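Side-chain contacts in putative xanthine dehydrogenase YAGS fad-binding subunit (Escherichia coli, PDB 5G5G), which probably oxidises aldehydes as the molybdenum-cofactor subunit of a periplasmic aldehyde oxidase, holding a dioxothiomolybdenum ion and a pterin cytosine dinucleotide: residues I112-A117 against A256-A261; S84-L89 against R98-P103; A197-N202 against L224-E229; S186-E191 against Y659-H664; L204-S209 against T218-T223. All blocks are in the same frame, centred on the assembly; numbering follows the deposited sequence.

Contact 1 (I112-A117 against A256-A261)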
# COMPACT_ATOMS: atom_id res chain seq x y z
N ILE C 112 3.04 -23.40 -6.96
CA ILE C 112 3.12 -24.81 -7.39
C ILE C 112 4.06 -25.08 -8.54
O ILE C 112 4.39 -26.24 -8.82
CB ILE C 112 1.74 -25.44 -7.67
CG1 ILE C 112 1.02 -24.69 -8.82
CG2 ILE C 112 0.92 -25.44 -6.40
CD1 ILE C 112 -0.26 -25.36 -9.28
N ALA C 113 4.47 -24.04 -9.24
CA ALA C 113 5.40 -24.20 -10.35
C ALA C 113 6.05 -22.85 -10.68
O ALA C 113 5.56 -21.77 -10.24
CB ALA C 113 4.73 -24.79 -11.58
N LEU C 114 7.17 -22.93 -11.40
CA LEU C 114 7.84 -21.73 -11.92
C LEU C 114 8.28 -22.00 -13.34
O LEU C 114 8.99 -22.96 -13.58
CB LEU C 114 9.07 -21.35 -11.08
CG LEU C 114 9.78 -20.06 -11.54
CD1 LEU C 114 9.18 -18.87 -10.81
CD2 LEU C 114 11.28 -20.15 -11.33
N VAL C 115 7.82 -21.18 -14.29
CA VAL C 115 8.32 -21.33 -15.66
C VAL C 115 9.48 -20.36 -15.84
O VAL C 115 9.31 -19.17 -15.52
CB VAL C 115 7.24 -20.99 -16.69
CG1 VAL C 115 7.78 -21.12 -18.10
CG2 VAL C 115 6.03 -21.90 -16.53
N VAL C 116 10.61 -20.83 -16.37
CA VAL C 116 11.81 -20.05 -16.59
C VAL C 116 11.92 -19.87 -18.09
O VAL C 116 11.85 -20.86 -18.84
CB VAL C 116 13.05 -20.84 -16.10
CG1 VAL C 116 14.31 -20.04 -16.31
CG2 VAL C 116 12.87 -21.18 -14.64
N ALA C 117 12.04 -18.62 -18.54
CA ALA C 117 12.16 -18.33 -19.97
C ALA C 117 13.17 -17.19 -20.24
O ALA C 117 13.64 -16.53 -19.34
CB ALA C 117 10.81 -17.98 -20.53
N ALA C 256 16.25 -19.62 -6.53
CA ALA C 256 17.36 -20.49 -6.20
C ALA C 256 17.26 -21.87 -6.88
O ALA C 256 18.21 -22.35 -7.53
CB ALA C 256 17.50 -20.65 -4.70
N LEU C 257 16.09 -22.50 -6.74
CA LEU C 257 15.88 -23.78 -7.43
C LEU C 257 16.04 -23.68 -8.94
O LEU C 257 16.67 -24.54 -9.57
CB LEU C 257 14.48 -24.31 -7.12
CG LEU C 257 14.32 -24.72 -5.67
CD1 LEU C 257 12.86 -25.08 -5.44
CD2 LEU C 257 15.20 -25.91 -5.36
N ALA C 258 15.44 -22.64 -9.51
CA ALA C 258 15.49 -22.44 -10.95
C ALA C 258 16.90 -22.24 -11.49
O ALA C 258 17.28 -22.84 -12.52
CB ALA C 258 14.60 -21.26 -11.35
N ALA C 259 17.67 -21.41 -10.82
CA ALA C 259 19.00 -21.09 -11.31
C ALA C 259 19.91 -22.30 -11.25
O ALA C 259 20.75 -22.47 -12.09
CB ALA C 259 19.59 -19.92 -10.48
N ARG C 260 19.69 -23.16 -10.28
CA ARG C 260 20.48 -24.38 -10.20
C ARG C 260 20.09 -25.38 -11.35
O ARG C 260 20.95 -25.95 -12.03
CB ARG C 260 20.32 -25.02 -8.82
CG ARG C 260 21.21 -26.23 -8.69
CD ARG C 260 21.27 -26.73 -7.27
NE ARG C 260 19.95 -27.12 -6.82
CZ ARG C 260 19.67 -27.58 -5.59
NH1 ARG C 260 20.65 -27.79 -4.65
NH2 ARG C 260 18.42 -27.88 -5.32
N ALA C 261 18.80 -25.51 -11.59
CA ALA C 261 18.32 -26.38 -12.70
C ALA C 261 18.77 -25.94 -14.10
O ALA C 261 19.14 -26.77 -14.89
CB ALA C 261 16.82 -26.46 -12.66

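Contact 2 (S84-L89 against R98-P103). Unlike the reference sequence in segment 84-89: V88 (reference Ala).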
# COMPACT_ATOMS: atom_id res chain seq x y z
N SER C 84 7.63 -31.84 -7.68
CA SER C 84 8.01 -33.12 -8.11
C SER C 84 9.43 -33.16 -8.70
O SER C 84 10.15 -34.17 -8.51
CB SER C 84 6.96 -33.60 -9.13
OG SER C 84 7.25 -34.86 -9.46
N ASN C 85 9.85 -32.16 -9.45
CA ASN C 85 11.20 -32.20 -10.04
C ASN C 85 12.26 -31.43 -9.25
O ASN C 85 13.43 -31.51 -9.60
CB ASN C 85 11.21 -31.85 -11.54
CG ASN C 85 10.90 -30.38 -11.81
OD1 ASN C 85 11.14 -29.50 -10.96
ND2 ASN C 85 10.37 -30.10 -13.01
N ALA C 86 11.86 -30.70 -8.21
CA ALA C 86 12.82 -29.92 -7.42
C ALA C 86 13.66 -30.78 -6.43
O ALA C 86 14.68 -30.31 -5.96
CB ALA C 86 12.11 -28.80 -6.67
N GLY C 87 13.21 -32.00 -6.13
CA GLY C 87 13.88 -32.88 -5.15
C GLY C 87 13.36 -32.61 -3.75
O GLY C 87 12.64 -31.66 -3.52
N VAL C 88 13.75 -33.45 -2.79
CA VAL C 88 13.26 -33.28 -1.42
C VAL C 88 13.77 -31.93 -0.88
O VAL C 88 14.91 -31.57 -1.09
CB VAL C 88 13.66 -34.46 -0.50
CG1 VAL C 88 13.27 -35.78 -1.16
CG2 VAL C 88 15.14 -34.41 -0.19
N LEU C 89 12.89 -31.20 -0.22
CA LEU C 89 13.24 -29.93 0.35
C LEU C 89 13.09 -29.98 1.85
O LEU C 89 12.32 -30.77 2.37
CB LEU C 89 12.36 -28.82 -0.20
CG LEU C 89 12.44 -28.64 -1.70
CD1 LEU C 89 11.44 -27.56 -2.14
CD2 LEU C 89 13.84 -28.25 -2.12
N ARG C 98 4.24 -24.43 3.38
CA ARG C 98 5.35 -24.69 2.48
C ARG C 98 5.42 -23.63 1.42
O ARG C 98 4.41 -23.19 0.90
CB ARG C 98 5.17 -26.03 1.79
CG ARG C 98 5.37 -27.22 2.72
CD ARG C 98 5.42 -28.57 1.97
NE ARG C 98 5.68 -29.60 2.98
CZ ARG C 98 6.87 -29.83 3.60
NH1 ARG C 98 7.99 -29.19 3.27
NH2 ARG C 98 6.95 -30.76 4.56
N LEU C 99 6.64 -23.27 1.04
CA LEU C 99 6.84 -22.24 -0.00
C LEU C 99 6.64 -22.84 -1.42
O LEU C 99 6.38 -22.10 -2.35
CB LEU C 99 8.20 -21.60 0.09
CG LEU C 99 8.42 -20.84 1.40
CD1 LEU C 99 9.83 -20.32 1.42
CD2 LEU C 99 7.42 -19.71 1.52
N LEU C 100 6.73 -24.15 -1.55
CA LEU C 100 6.41 -24.80 -2.83
C LEU C 100 5.43 -25.92 -2.50
O LEU C 100 5.81 -26.90 -1.79
CB LEU C 100 7.67 -25.35 -3.47
CG LEU C 100 7.48 -26.14 -4.76
CD1 LEU C 100 6.79 -25.30 -5.84
CD2 LEU C 100 8.85 -26.51 -5.30
N GLY C 101 4.21 -25.80 -3.00
CA GLY C 101 3.15 -26.78 -2.70
C GLY C 101 3.20 -27.94 -3.68
O GLY C 101 3.88 -27.87 -4.70
N GLY C 102 2.42 -28.98 -3.39
CA GLY C 102 2.34 -30.17 -4.23
C GLY C 102 2.98 -31.36 -3.55
O GLY C 102 4.12 -31.29 -3.20
N PRO C 103 2.28 -32.48 -3.38
CA PRO C 103 0.94 -32.72 -3.85
C PRO C 103 -0.17 -32.06 -3.01
O PRO C 103 -1.26 -31.89 -3.51
CB PRO C 103 0.85 -34.26 -3.87
CG PRO C 103 1.80 -34.68 -2.79
CD PRO C 103 2.89 -33.66 -2.75

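Contact 3 (A197-N202 against L224-E229)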
# COMPACT_ATOMS: atom_id res chain seq x y z
N ALA C 197 18.91 -15.27 -8.28
CA ALA C 197 19.90 -16.27 -7.84
C ALA C 197 20.95 -16.52 -8.88
O ALA C 197 20.62 -16.61 -10.05
CB ALA C 197 19.22 -17.56 -7.49
N VAL C 198 22.19 -16.68 -8.45
CA VAL C 198 23.32 -17.14 -9.27
C VAL C 198 24.02 -18.22 -8.46
O VAL C 198 24.40 -18.01 -7.27
CB VAL C 198 24.37 -16.02 -9.54
CG1 VAL C 198 25.62 -16.49 -10.28
CG2 VAL C 198 23.77 -14.86 -10.28
N TRP C 199 24.23 -19.37 -9.10
CA TRP C 199 25.12 -20.41 -8.55
C TRP C 199 26.47 -20.41 -9.22
O TRP C 199 26.56 -20.23 -10.44
CB TRP C 199 24.53 -21.80 -8.67
CG TRP C 199 23.26 -22.05 -7.92
CD1 TRP C 199 22.01 -21.65 -8.29
CD2 TRP C 199 23.11 -22.71 -6.67
NE1 TRP C 199 21.09 -22.02 -7.34
CE2 TRP C 199 21.74 -22.72 -6.36
CE3 TRP C 199 24.00 -23.37 -5.79
CZ2 TRP C 199 21.25 -23.28 -5.20
CZ3 TRP C 199 23.50 -23.92 -4.64
CH2 TRP C 199 22.15 -23.89 -4.36
N ASP C 200 27.52 -20.62 -8.41
CA ASP C 200 28.85 -20.87 -8.93
C ASP C 200 29.27 -22.17 -8.28
O ASP C 200 29.59 -22.23 -7.08
CB ASP C 200 29.80 -19.72 -8.59
CG ASP C 200 31.23 -19.95 -9.15
OD1 ASP C 200 31.44 -20.81 -10.06
OD2 ASP C 200 32.14 -19.25 -8.68
N GLY C 201 29.15 -23.25 -9.04
CA GLY C 201 29.22 -24.58 -8.47
C GLY C 201 28.20 -24.71 -7.36
O GLY C 201 27.01 -24.40 -7.54
N ASN C 202 28.64 -25.13 -6.18
CA ASN C 202 27.71 -25.30 -5.07
C ASN C 202 27.53 -24.03 -4.18
O ASN C 202 26.95 -24.13 -3.12
CB ASN C 202 28.08 -26.53 -4.24
CG ASN C 202 28.00 -27.83 -5.04
OD1 ASN C 202 27.35 -27.93 -6.10
ND2 ASN C 202 28.69 -28.86 -4.54
N LEU C 224 16.75 -25.60 1.00
CA LEU C 224 17.52 -26.23 -0.09
C LEU C 224 18.32 -27.45 0.31
O LEU C 224 18.75 -28.22 -0.59
CB LEU C 224 18.51 -25.25 -0.67
CG LEU C 224 17.88 -24.03 -1.39
CD1 LEU C 224 18.97 -23.05 -1.80
CD2 LEU C 224 17.09 -24.53 -2.59
N LYS C 225 18.56 -27.61 1.62
CA LYS C 225 19.44 -28.71 2.15
C LYS C 225 20.86 -28.57 1.67
O LYS C 225 21.48 -29.49 1.15
CB LYS C 225 18.87 -30.08 1.82
CG LYS C 225 17.45 -30.32 2.31
CD LYS C 225 16.91 -31.67 1.81
CE LYS C 225 15.93 -32.30 2.78
NZ LYS C 225 16.54 -33.44 3.55
N VAL C 226 21.39 -27.39 1.85
CA VAL C 226 22.77 -27.07 1.49
C VAL C 226 23.44 -26.45 2.72
O VAL C 226 22.75 -25.96 3.61
CB VAL C 226 22.91 -26.13 0.26
CG1 VAL C 226 22.23 -26.72 -0.96
CG2 VAL C 226 22.40 -24.72 0.55
N PRO C 227 24.78 -26.49 2.77
CA PRO C 227 25.47 -25.86 3.90
C PRO C 227 25.23 -24.37 3.91
O PRO C 227 25.34 -23.70 2.88
CB PRO C 227 26.95 -26.14 3.59
CG PRO C 227 26.92 -27.44 2.87
CD PRO C 227 25.72 -27.28 1.93
N VAL C 228 24.92 -23.85 5.08
CA VAL C 228 24.71 -22.42 5.21
C VAL C 228 25.90 -21.58 4.77
O VAL C 228 25.76 -20.45 4.31
CB VAL C 228 24.29 -22.09 6.67
CG1 VAL C 228 25.46 -22.19 7.61
CG2 VAL C 228 23.67 -20.72 6.73
N GLU C 229 27.08 -22.14 4.90
CA GLU C 229 28.29 -21.46 4.48
C GLU C 229 28.37 -21.25 2.98
O GLU C 229 29.14 -20.42 2.53
CB GLU C 229 29.60 -22.17 4.98
CG GLU C 229 29.54 -23.67 5.32
CD GLU C 229 28.74 -24.00 6.60
OE1 GLU C 229 29.04 -23.44 7.69
OE2 GLU C 229 27.80 -24.84 6.55

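Contact 4 (S186-E191 against Y659-H664)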
# COMPACT_ATOMS: atom_id res chain seq x y z
N SER C 186 -3.14 -6.61 4.93
CA SER C 186 -2.05 -6.92 4.01
C SER C 186 -0.97 -5.85 4.00
O SER C 186 -1.26 -4.66 4.03
CB SER C 186 -2.64 -7.12 2.57
OG SER C 186 -1.76 -7.89 1.76
N HIS C 187 0.29 -6.27 3.81
CA HIS C 187 1.40 -5.31 3.93
C HIS C 187 1.40 -4.27 2.81
O HIS C 187 1.60 -3.08 3.03
CB HIS C 187 2.73 -6.02 3.98
CG HIS C 187 2.72 -7.17 4.92
ND1 HIS C 187 2.28 -8.43 4.54
CD2 HIS C 187 3.05 -7.25 6.22
CE1 HIS C 187 2.33 -9.23 5.58
NE2 HIS C 187 2.81 -8.54 6.61
N MET C 188 1.17 -4.77 1.60
CA MET C 188 1.18 -3.94 0.41
C MET C 188 2.45 -3.12 0.27
O MET C 188 2.43 -1.96 -0.17
CB MET C 188 -0.03 -3.00 0.35
CG MET C 188 -1.38 -3.65 0.62
SD MET C 188 -1.92 -4.79 -0.66
CE MET C 188 -2.29 -3.77 -1.95
N ALA C 189 3.60 -3.70 0.62
CA ALA C 189 4.87 -2.99 0.42
C ALA C 189 5.02 -2.69 -1.06
O ALA C 189 4.68 -3.55 -1.90
CB ALA C 189 6.05 -3.83 0.91
N MET C 190 5.51 -1.50 -1.38
CA MET C 190 5.42 -1.03 -2.76
C MET C 190 6.34 -1.82 -3.66
O MET C 190 6.04 -1.93 -4.83
CB MET C 190 5.69 0.45 -2.85
CG MET C 190 5.19 1.10 -4.14
SD MET C 190 3.43 0.90 -4.49
CE MET C 190 2.72 1.39 -2.96
N GLU C 191 7.44 -2.39 -3.14
CA GLU C 191 8.25 -3.32 -3.92
C GLU C 191 7.69 -4.73 -3.78
O GLU C 191 7.72 -5.30 -2.70
CB GLU C 191 9.75 -3.28 -3.51
CG GLU C 191 10.65 -4.25 -4.28
CD GLU C 191 11.96 -4.57 -3.55
OE1 GLU C 191 12.07 -4.33 -2.31
OE2 GLU C 191 12.86 -5.08 -4.23
N TYR C 659 -7.65 -3.68 -2.53
CA TYR C 659 -7.27 -3.49 -1.11
C TYR C 659 -6.79 -2.08 -1.01
O TYR C 659 -5.72 -1.75 -1.56
CB TYR C 659 -6.20 -4.48 -0.71
CG TYR C 659 -5.80 -4.35 0.78
CD1 TYR C 659 -4.81 -3.44 1.20
CD2 TYR C 659 -6.42 -5.13 1.74
CE1 TYR C 659 -4.44 -3.34 2.54
CE2 TYR C 659 -6.07 -5.07 3.05
CZ TYR C 659 -5.06 -4.17 3.46
OH TYR C 659 -4.71 -4.10 4.79
N GLU C 660 -7.53 -1.24 -0.29
CA GLU C 660 -7.33 0.18 -0.39
C GLU C 660 -6.48 0.69 0.73
O GLU C 660 -6.85 0.56 1.90
CB GLU C 660 -8.65 0.95 -0.43
CG GLU C 660 -9.53 0.61 -1.60
CD GLU C 660 -10.85 1.38 -1.61
OE1 GLU C 660 -11.09 2.20 -0.69
OE2 GLU C 660 -11.65 1.15 -2.52
N VAL C 661 -5.36 1.31 0.34
CA VAL C 661 -4.47 2.01 1.26
C VAL C 661 -4.60 3.50 1.06
O VAL C 661 -5.11 3.95 0.05
CB VAL C 661 -3.01 1.58 1.14
CG1 VAL C 661 -2.93 0.08 1.35
CG2 VAL C 661 -2.37 2.05 -0.19
N PRO C 662 -4.18 4.31 2.04
CA PRO C 662 -4.40 5.73 1.91
C PRO C 662 -3.60 6.35 0.76
O PRO C 662 -2.52 5.89 0.47
CB PRO C 662 -3.84 6.27 3.22
CG PRO C 662 -4.14 5.17 4.19
CD PRO C 662 -3.76 3.96 3.41
N VAL C 663 -4.20 7.35 0.14
CA VAL C 663 -3.61 8.08 -0.96
C VAL C 663 -3.34 9.53 -0.52
O VAL C 663 -3.82 9.98 0.56
CB VAL C 663 -4.50 8.07 -2.23
CG1 VAL C 663 -4.66 6.65 -2.77
CG2 VAL C 663 -5.86 8.73 -1.94
N HIS C 664 -2.61 10.27 -1.35
CA HIS C 664 -2.27 11.66 -1.00
C HIS C 664 -3.45 12.47 -0.48
O HIS C 664 -3.34 13.12 0.59
CB HIS C 664 -1.67 12.42 -2.15
CG HIS C 664 -0.20 12.29 -2.30
ND1 HIS C 664 0.67 13.14 -1.66
CD2 HIS C 664 0.56 11.52 -3.14
CE1 HIS C 664 1.90 12.90 -2.08
NE2 HIS C 664 1.86 11.92 -2.99

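Contact 5 (L204-S209 against T218-T223)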
# COMPACT_ATOMS: atom_id res chain seq x y z
N LEU C 204 25.81 -20.35 -3.69
CA LEU C 204 24.64 -19.58 -4.14
C LEU C 204 24.78 -18.15 -3.69
O LEU C 204 25.09 -17.91 -2.51
CB LEU C 204 23.41 -20.19 -3.49
CG LEU C 204 22.09 -19.43 -3.55
CD1 LEU C 204 21.59 -19.25 -4.99
CD2 LEU C 204 21.03 -20.11 -2.73
N THR C 205 24.54 -17.19 -4.58
CA THR C 205 24.33 -15.82 -4.17
C THR C 205 22.92 -15.43 -4.51
O THR C 205 22.46 -15.71 -5.62
CB THR C 205 25.34 -14.86 -4.88
OG1 THR C 205 26.67 -15.38 -4.63
CG2 THR C 205 25.24 -13.45 -4.35
N LEU C 206 22.19 -14.87 -3.54
CA LEU C 206 20.80 -14.45 -3.72
C LEU C 206 20.72 -12.97 -3.41
O LEU C 206 21.00 -12.55 -2.27
CB LEU C 206 19.87 -15.22 -2.78
CG LEU C 206 18.38 -15.04 -3.14
CD1 LEU C 206 17.95 -16.05 -4.23
CD2 LEU C 206 17.47 -15.18 -1.95
N TRP C 207 20.31 -12.20 -4.40
CA TRP C 207 19.93 -10.81 -4.22
C TRP C 207 18.44 -10.86 -3.96
O TRP C 207 17.67 -11.50 -4.71
CB TRP C 207 20.19 -10.02 -5.48
CG TRP C 207 21.66 -9.80 -5.79
CD1 TRP C 207 22.38 -8.69 -5.55
CD2 TRP C 207 22.57 -10.73 -6.41
NE1 TRP C 207 23.69 -8.84 -5.99
CE2 TRP C 207 23.83 -10.08 -6.54
CE3 TRP C 207 22.44 -12.04 -6.94
CZ2 TRP C 207 24.96 -10.69 -7.14
CZ3 TRP C 207 23.57 -12.65 -7.47
CH2 TRP C 207 24.81 -11.99 -7.60
N THR C 208 18.00 -10.19 -2.91
CA THR C 208 16.61 -10.36 -2.51
C THR C 208 16.10 -9.12 -1.80
O THR C 208 16.83 -8.11 -1.69
CB THR C 208 16.47 -11.65 -1.62
OG1 THR C 208 15.09 -12.02 -1.42
CG2 THR C 208 17.15 -11.43 -0.29
N SER C 209 14.84 -9.19 -1.35
CA SER C 209 14.16 -8.13 -0.63
C SER C 209 13.73 -8.76 0.71
O SER C 209 12.80 -9.54 0.74
CB SER C 209 12.96 -7.60 -1.44
OG SER C 209 12.41 -6.44 -0.83
N THR C 218 19.93 -18.70 6.74
CA THR C 218 19.76 -19.97 7.42
C THR C 218 18.57 -20.75 6.87
O THR C 218 18.67 -21.96 6.64
CB THR C 218 19.58 -19.77 8.92
OG1 THR C 218 20.79 -19.20 9.41
CG2 THR C 218 19.32 -21.07 9.62
N ASP C 219 17.46 -20.05 6.70
CA ASP C 219 16.20 -20.67 6.27
C ASP C 219 16.31 -21.13 4.84
O ASP C 219 15.76 -22.20 4.50
CB ASP C 219 15.01 -19.74 6.50
CG ASP C 219 14.74 -19.51 8.00
OD1 ASP C 219 15.32 -20.27 8.80
OD2 ASP C 219 13.99 -18.61 8.40
N LEU C 220 16.96 -20.34 4.01
CA LEU C 220 17.10 -20.76 2.57
C LEU C 220 17.99 -22.00 2.49
O LEU C 220 17.68 -22.97 1.77
CB LEU C 220 17.69 -19.65 1.72
CG LEU C 220 17.82 -19.96 0.23
CD1 LEU C 220 16.51 -20.46 -0.36
CD2 LEU C 220 18.30 -18.74 -0.53
N ALA C 221 19.10 -21.96 3.23
CA ALA C 221 19.99 -23.12 3.28
C ALA C 221 19.27 -24.36 3.79
O ALA C 221 19.42 -25.43 3.22
CB ALA C 221 21.25 -22.83 4.09
N LYS C 222 18.46 -24.25 4.85
CA LYS C 222 17.75 -25.42 5.36
C LYS C 222 16.72 -25.96 4.36
O LYS C 222 16.50 -27.17 4.27
CB LYS C 222 17.04 -25.08 6.67
CG LYS C 222 16.36 -26.25 7.35
CD LYS C 222 15.89 -25.85 8.75
CE LYS C 222 14.85 -26.82 9.36
NZ LYS C 222 15.31 -28.01 10.10
N THR C 223 16.05 -25.05 3.67
CA THR C 223 15.04 -25.43 2.70
C THR C 223 15.68 -26.16 1.51
O THR C 223 15.19 -27.22 1.04
CB THR C 223 14.24 -24.20 2.21
OG1 THR C 223 13.69 -23.47 3.32
CG2 THR C 223 13.11 -24.63 1.33

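Contact 1 (I112-A117 against A256-A261)
V116 of strand 111-117 and A258 of helix 250-262 bring their backbones closest here, CA of V116 to CA of A258 at 7.1 Å, a close spacing, at which the helix turns an alanine to the sheet. The CB of A258 points at the strand and meets two side chains that stand two residues apart on the same face of it. L114 reaches it with CD2, 3.5 Å from A258 CB; its CG lies anti to the backbone N (chi1 -178°), which carries this methyl outward to the helix. V116 offers one branch alone: CG2 comes within 3.7 Å of A258 CB, while CG1 stays back. Since L114 CD2 and V116 CG2 are themselves 3.8 Å apart, the three methyls form a nearly equilateral triangle.

Strand 77-82 extends the surface, with I81 touching both A258 and A261. On the other flank of the helix, A259 lies against A197 and W199 of strand 194-200, so the helix packs along one face of the mixed sheet. At the start of the strand I112 and A113 both pair with V54 in a classic beta bulge. No hydrogen bond crosses between 112-117 and 256-261. The join between the a/b hammerhead domain and the molybdopterin cofactor-binding domain is therefore wholly apolar and buried here, and it rests on the fit of methyl against methyl.

Contact 2 (S84-L89 against R98-P103)
A small apolar cluster joins the end of the short, weakly bonded helix 83-86 to the loop that leads into strand 104-105; A86 and L89 on one side meet L100 on the other, all within the a/b hammerhead domain. The evidence is a single methyl serving two partners. L100 CD2 stands 4.2 Å from A86 CB and likewise 4.2 Å from L89 CD1. These two are 4.7 Å apart (A86 CB to L89 CD1), so the L100 methyl sits over the gap between them. L100 reaches that far because its CG is anti to the backbone N, chi1 176°.

G87, the first residue past the helix, has positive phi (88°), and the chain turns there before V88 and L89; A86 and L89 are both presented to the same point. L100 is buried, whereas A86 and L89 are partly exposed, which places the cluster at the margin of the core. Helix 250-262 underlies it: L257 touches A86, and L253 touches the neighbouring L99.

Polar groups fix the two backbones separately. N85 bonds through OD1 to the backbone N of T82 and through ND2 to the O of V80. In the loop, R98 is held through its N by E106 and through its O by Q110, and a cis peptide bond precedes P103. The other methyl of L100 turns to the sheet, where CD1 packs on the carbonyl carbon of I112.

Contact 3 (A197-N202 against L224-E229)
A Schellman motif closes helix 213-224, and the residues around it pack on W199 near the end of strand 194-200. K225, with positive phi, is the C-prime residue: its N bonds to K222 O, and V226 N reaches back to A221 O. The turn carries K225 outward and leaves L224 and V226, the residues before and after it, both directed at the tryptophan.

The benzene half of the indole does the touching. L224 sends CD1 in at a slant, 4.1 Å from W199 CZ2 and hardly farther from CH2; the two side chains approach from opposite directions. V226 instead meets the rim: its CG1 lies near the ring plane, 4.4 Å from W199 CH2. Also at the edge, in the ring plane, is N202 C of the hairpin turn, 3.9 Å from W199 CE3. The CG of W199 is anti to the carbonyl carbon (chi1 -64°), which sends the indole out across the strand direction, its six-membered end foremost.

The pyrrole side is fastened to helix 250-262, where W199 NE1 is hydrogen-bonded to A256 O. R260 of that helix also touches W199, and L257 touches L224.

Chemically the indole is divided. Its one polar atom is tied to the helix backbone, which should restrict rotation of the ring, while its hydrocarbon end meets apolar side chains of the helix terminus across the way.

Contact 4 (S186-E191 against Y659-H664)
The ring of Y659 has S186 over one face: S186 CB stands 4.0 Å from the ring centroid and only 15° off the ring normal, a CH-pi contact. On the same side, but obliquely placed, comes M188, whose SD is 4.5 Å from the centroid and 44° off the normal, making a Met-aromatic contact. M188 CG makes the close atom contact, 3.5 Å from Y659 CD1. Bends at chi2 and chi3 fold the methionine back so that CG, SD and CE all run past the CD1 side of the ring. M188 CG also meets V661 CG1 at 4.1 Å.

Two loops from the two molybdopterin cofactor-binding domains are thereby clasped together in the buried interior, with the pterin cofactor about 11 Å from the M188 side chain and the iron-sulfur cluster about 9 Å from that of V661. M190, farther along 186-191, touches the cluster itself. Another protein chain closes on the pair of loops, a basic side chain of it bonding to S186 O and an aromatic one to P662 O.

The buried phenol oxygen has two partners, the carboxylate of E640 and the backbone of S186. From S186 N to Y659 OH the hydrogen bond measures 3.0 Å and is nearly straight, 172° at the hydrogen.

Contact 5 (L204-S209 against T218-T223)
L220 is the tight spot where helix 213-224 rests on strand 203-208, within a beta-alpha-beta unit that strand 231-234 completes. A single methyl makes the join. L220 CD2 lies 3.8 Å from L204 CD2 and 3.9 Å from L206 CD2. The two strand leucines project from the same face, and the helix methyl fits between them: L204 CD2 and L206 CD2 are 6.1 Å apart. L204 and L220 cross at about a right angle, whereas L206 meets L220 more aslant. All three leucines hold CG anti to the backbone N, which extends each toward the interface. The layer continues into helix 250-262, where A256 touches L204 and A252 touches L206, and all three residues of the contact are buried.

The other face of the strand is the more solvent-accessible one. T205 and W207, which alternate with the leucines and make no contact with 218-223, are partly exposed; T205 CG2 sits 3.5 Å above the W207 ring plane, offset to the rim, and W207 also meets the ring of W41. Likewise the helix turns T218 and K222 outward, both exposed.

No polar bond links strand and helix here. Within 218-223, D219 O takes two donors from T223, which come from opposite faces of its carbonyl plane: the amide, T223 N, at 3.0 Å and the hydroxyl, T223 OG1, at 2.7 Å from D219 O, tilted 30° out of that plane.

How the contacts relate
Contacts 1, 3 and 5 pack against one mixed sheet; helix 250-262 forms one side of contact 1 and lies beside contacts 2, 3 and 5. Contacts 1 and 5 are fully buried helix-on-strand joins made by methyls alone, while contacts 2 and 3 lie at helix ends near the surface, have wider spacings, and meet where K225 passes V88 and L89. Contacts 3 and 5 are nearest, with centres 8 Å apart, linked by backbone bonds of the strand pair 194-200 and 203-208 and of the helix end. Contact 4 is different: two irregular loops near the cofactors, joined by a hydrogen bond and aromatic contacts. It reaches contact 5 through a bond between E191 and S209.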